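PDB 6EEZ: DsbA-like disulfide oxidoreductase from Wolbachia endosymbiont of Drosophila melanogaster, which probably rearranges wrong disulfide bonds in other proteins, acting as a disulfide isomerase of the thioredoxin-fold DsbA family. Local coordinates for residues A[62-67]-A[180-185]. Numbering follows the deposited sequence.
Sequences GKIKYI and KKVDEL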
ATOM      1  N   GLY A  62     -10.865  12.051   5.476  1.00 38.97           N
ATOM      2  CA  GLY A  62     -10.339  12.543   6.742  1.00 39.21           C
ATOM      3  C   GLY A  62     -10.577  11.639   7.948  1.00 38.66           C
ATOM      4  O   GLY A  62     -10.173  11.961   9.067  1.00 38.76           O
ATOM      5  N   LYS A  63     -11.223  10.503   7.730  1.00 40.50           N
ATOM      6  CA  LYS A  63     -11.734   9.714   8.847  1.00 40.83           C
ATOM      7  C   LYS A  63     -10.819   8.581   9.307  1.00 39.88           C
ATOM      8  O   LYS A  63     -10.992   8.057  10.406  1.00 40.48           O
ATOM      9  CB  LYS A  63     -13.107   9.152   8.475  1.00 41.38           C
ATOM     10  CG  LYS A  63     -14.134  10.247   8.249  1.00 43.07           C
ATOM     11  CD  LYS A  63     -15.526   9.694   8.145  1.00 44.39           C
ATOM     12  CE  LYS A  63     -16.540  10.826   8.132  1.00 47.41           C
ATOM     13  NZ  LYS A  63     -17.879  10.350   7.696  1.00 48.91           N
ATOM     14  N   ILE A  64      -9.842   8.213   8.487  1.00 34.38           N
ATOM     15  CA  ILE A  64      -9.091   6.988   8.709  1.00 33.01           C
ATOM     16  C   ILE A  64      -7.592   7.198   8.753  1.00 32.21           C
ATOM     17  O   ILE A  64      -7.082   8.266   8.399  1.00 32.55           O
ATOM     18  CB  ILE A  64      -9.398   5.926   7.608  1.00 33.57           C
ATOM     19  CG1 ILE A  64      -8.789   6.335   6.266  1.00 33.30           C
ATOM     20  CG2 ILE A  64     -10.891   5.699   7.496  1.00 34.66           C
ATOM     21  CD1 ILE A  64      -9.068   5.379   5.139  1.00 32.56           C
ATOM     22  N   LYS A  65      -6.893   6.155   9.197  1.00 34.31           N
ATOM     23  CA  LYS A  65      -5.487   6.018   8.907  1.00 33.69           C
ATOM     24  C   LYS A  65      -5.414   4.983   7.800  1.00 33.09           C
ATOM     25  O   LYS A  65      -6.057   3.938   7.883  1.00 33.12           O
ATOM     26  CB  LYS A  65      -4.663   5.592  10.126  1.00 33.56           C
ATOM     27  CG  LYS A  65      -3.156   5.568   9.845  1.00 33.94           C
ATOM     28  CD  LYS A  65      -2.306   5.295  11.090  1.00 35.22           C
ATOM     29  CE  LYS A  65      -2.220   3.789  11.421  1.00 34.92           C
ATOM     30  NZ  LYS A  65      -0.953   3.396  12.158  1.00 35.75           N
ATOM     31  N   TYR A  66      -4.643   5.284   6.767  1.00 30.81           N
ATOM     32  CA  TYR A  66      -4.444   4.374   5.653  1.00 30.41           C
ATOM     33  C   TYR A  66      -2.979   3.971   5.573  1.00 30.49           C
ATOM     34  O   TYR A  66      -2.108   4.790   5.279  1.00 30.95           O
ATOM     35  CB  TYR A  66      -4.889   5.013   4.354  1.00 30.98           C
ATOM     36  CG  TYR A  66      -4.996   4.035   3.183  1.00 30.55           C
ATOM     37  CD1 TYR A  66      -3.860   3.604   2.497  1.00 30.54           C
ATOM     38  CD2 TYR A  66      -6.231   3.564   2.766  1.00 30.56           C
ATOM     39  CE1 TYR A  66      -3.960   2.702   1.410  1.00 30.70           C
ATOM     40  CE2 TYR A  66      -6.341   2.680   1.700  1.00 30.79           C
ATOM     41  CZ  TYR A  66      -5.206   2.259   1.027  1.00 30.70           C
ATOM     42  OH  TYR A  66      -5.353   1.400  -0.019  1.00 30.62           O
ATOM     43  N   ILE A  67      -2.717   2.697   5.836  1.00 29.67           N
ATOM     44  CA  ILE A  67      -1.370   2.142   5.771  1.00 30.20           C
ATOM     45  C   ILE A  67      -1.154   1.519   4.391  1.00 30.09           C
ATOM     46  O   ILE A  67      -2.047   0.867   3.866  1.00 29.23           O
ATOM     47  CB  ILE A  67      -1.159   1.099   6.878  1.00 30.59           C
ATOM     48  CG1 ILE A  67      -1.362   1.761   8.230  1.00 30.90           C
ATOM     49  CG2 ILE A  67       0.223   0.447   6.783  1.00 31.71           C
ATOM     50  CD1 ILE A  67      -1.350   0.810   9.381  1.00 31.37           C
ATOM     51  N   LYS A 180     -19.149   3.374   3.456  1.00 47.60           N
ATOM     52  CA  LYS A 180     -20.162   2.910   4.393  1.00 50.00           C
ATOM     53  C   LYS A 180     -19.522   2.106   5.541  1.00 49.34           C
ATOM     54  O   LYS A 180     -19.902   2.261   6.702  1.00 50.44           O
ATOM     55  CB  LYS A 180     -21.213   2.067   3.650  1.00 51.97           C
ATOM     56  CG  LYS A 180     -22.274   1.410   4.546  1.00 53.86           C
ATOM     57  CD  LYS A 180     -23.423   0.781   3.745  1.00 55.71           C
ATOM     58  CE  LYS A 180     -23.544  -0.733   4.008  1.00 56.29           C
ATOM     59  NZ  LYS A 180     -24.866  -1.299   3.580  1.00 58.33           N
ATOM     60  N   LYS A 181     -18.552   1.251   5.217  1.00 43.77           N
ATOM     61  CA  LYS A 181     -17.851   0.497   6.249  1.00 42.96           C
ATOM     62  C   LYS A 181     -17.084   1.432   7.168  1.00 41.96           C
ATOM     63  O   LYS A 181     -17.123   1.281   8.386  1.00 42.81           O
ATOM     64  CB  LYS A 181     -16.895  -0.520   5.637  1.00 42.14           C
ATOM     65  CG  LYS A 181     -16.110  -1.328   6.667  1.00 41.64           C
ATOM     66  CD  LYS A 181     -16.968  -2.321   7.429  1.00 43.05           C
ATOM     67  CE  LYS A 181     -16.117  -3.032   8.478  1.00 42.11           C
ATOM     68  NZ  LYS A 181     -16.735  -4.206   9.182  1.00 42.85           N
ATOM     69  N   VAL A 182     -16.381   2.395   6.588  1.00 38.68           N
ATOM     70  CA  VAL A 182     -15.689   3.411   7.384  1.00 37.85           C
ATOM     71  C   VAL A 182     -16.630   4.186   8.303  1.00 40.13           C
ATOM     72  O   VAL A 182     -16.274   4.494   9.430  1.00 40.51           O
ATOM     73  CB  VAL A 182     -14.967   4.421   6.492  1.00 35.93           C
ATOM     74  CG1 VAL A 182     -14.535   5.669   7.307  1.00 35.88           C
ATOM     75  CG2 VAL A 182     -13.784   3.775   5.835  1.00 33.57           C
ATOM     76  N   ASP A 183     -17.815   4.530   7.817  1.00 48.94           N
ATOM     77  CA  ASP A 183     -18.760   5.318   8.616  1.00 51.16           C
ATOM     78  C   ASP A 183     -19.350   4.472   9.727  1.00 53.01           C
ATOM     79  O   ASP A 183     -19.517   4.926  10.857  1.00 54.30           O
ATOM     80  CB  ASP A 183     -19.894   5.880   7.751  1.00 52.15           C
ATOM     81  CG  ASP A 183     -19.522   7.159   7.063  1.00 51.76           C
ATOM     82  OD1 ASP A 183     -18.349   7.580   7.186  1.00 50.26           O
ATOM     83  OD2 ASP A 183     -20.407   7.757   6.408  1.00 53.13           O
ATOM     84  N   GLU A 184     -19.695   3.242   9.371  1.00 54.24           N
ATOM     85  CA  GLU A 184     -20.206   2.273  10.321  1.00 55.29           C
ATOM     86  C   GLU A 184     -19.233   2.134  11.489  1.00 54.73           C
ATOM     87  O   GLU A 184     -19.636   2.157  12.651  1.00 56.26           O
ATOM     88  CB  GLU A 184     -20.432   0.943   9.597  1.00 55.00           C
ATOM     89  CG  GLU A 184     -20.547  -0.308  10.451  1.00 55.60           C
ATOM     90  CD  GLU A 184     -20.297  -1.568   9.634  1.00 55.42           C
ATOM     91  OE1 GLU A 184     -20.869  -1.680   8.527  1.00 55.90           O
ATOM     92  OE2 GLU A 184     -19.506  -2.428  10.086  1.00 54.98           O
ATOM     93  N   LEU A 185     -17.948   2.022  11.174  1.00 46.06           N
ATOM     94  CA  LEU A 185     -16.913   1.889  12.190  1.00 45.44           C
ATOM     95  C   LEU A 185     -16.611   3.204  12.922  1.00 46.51           C
ATOM     96  O   LEU A 185     -16.050   3.182  14.004  1.00 47.24           O
ATOM     97  CB  LEU A 185     -15.630   1.359  11.556  1.00 43.19           C
ATOM     98  CG  LEU A 185     -15.661  -0.062  10.993  1.00 42.46           C
ATOM     99  CD1 LEU A 185     -14.392  -0.336  10.224  1.00 40.84           C
ATOM    100  CD2 LEU A 185     -15.841  -1.089  12.096  1.00 42.57           C
TER
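K63 and I64 meet V182 and D183 where, in this thioredoxin fold, the turn leading into strand 65-70, next to the middle strand 36-41, passes beside the C-terminal helix 175-185. The apolar part is small and buried. I64 CG2 lies 3.6 Å from V182 CG1 and 3.9 Å from V182 CG2, the two side chains crossing at about a right angle. A chi1 of 71° turns the CG2 methyl of I64 anti to its carbonyl carbon, and from there it meets V182. Beta-branched residues suit both places, since each presents a methyl close to its own backbone; the same I64 side chain touches helix 175-185 through V182, helix 52-60 through L58 and strand 36-41 through A37. V182 CG1 reaches on to K63 CB at 3.9 Å, where the lysine's aliphatic base borders the apolar patch.

The polar part lies at the exposed margin. A lysine fits here because its long, flexible chain can span the gap to the helix: beyond CG the K63 chain runs fully extended, carrying its ammonium to D183. The result is a salt bridge between turn and helix, probably weakened by solvent. K63 NZ stands 2.9 Å from D183 OD1, approaching from above the carboxylate, 36° out of its plane.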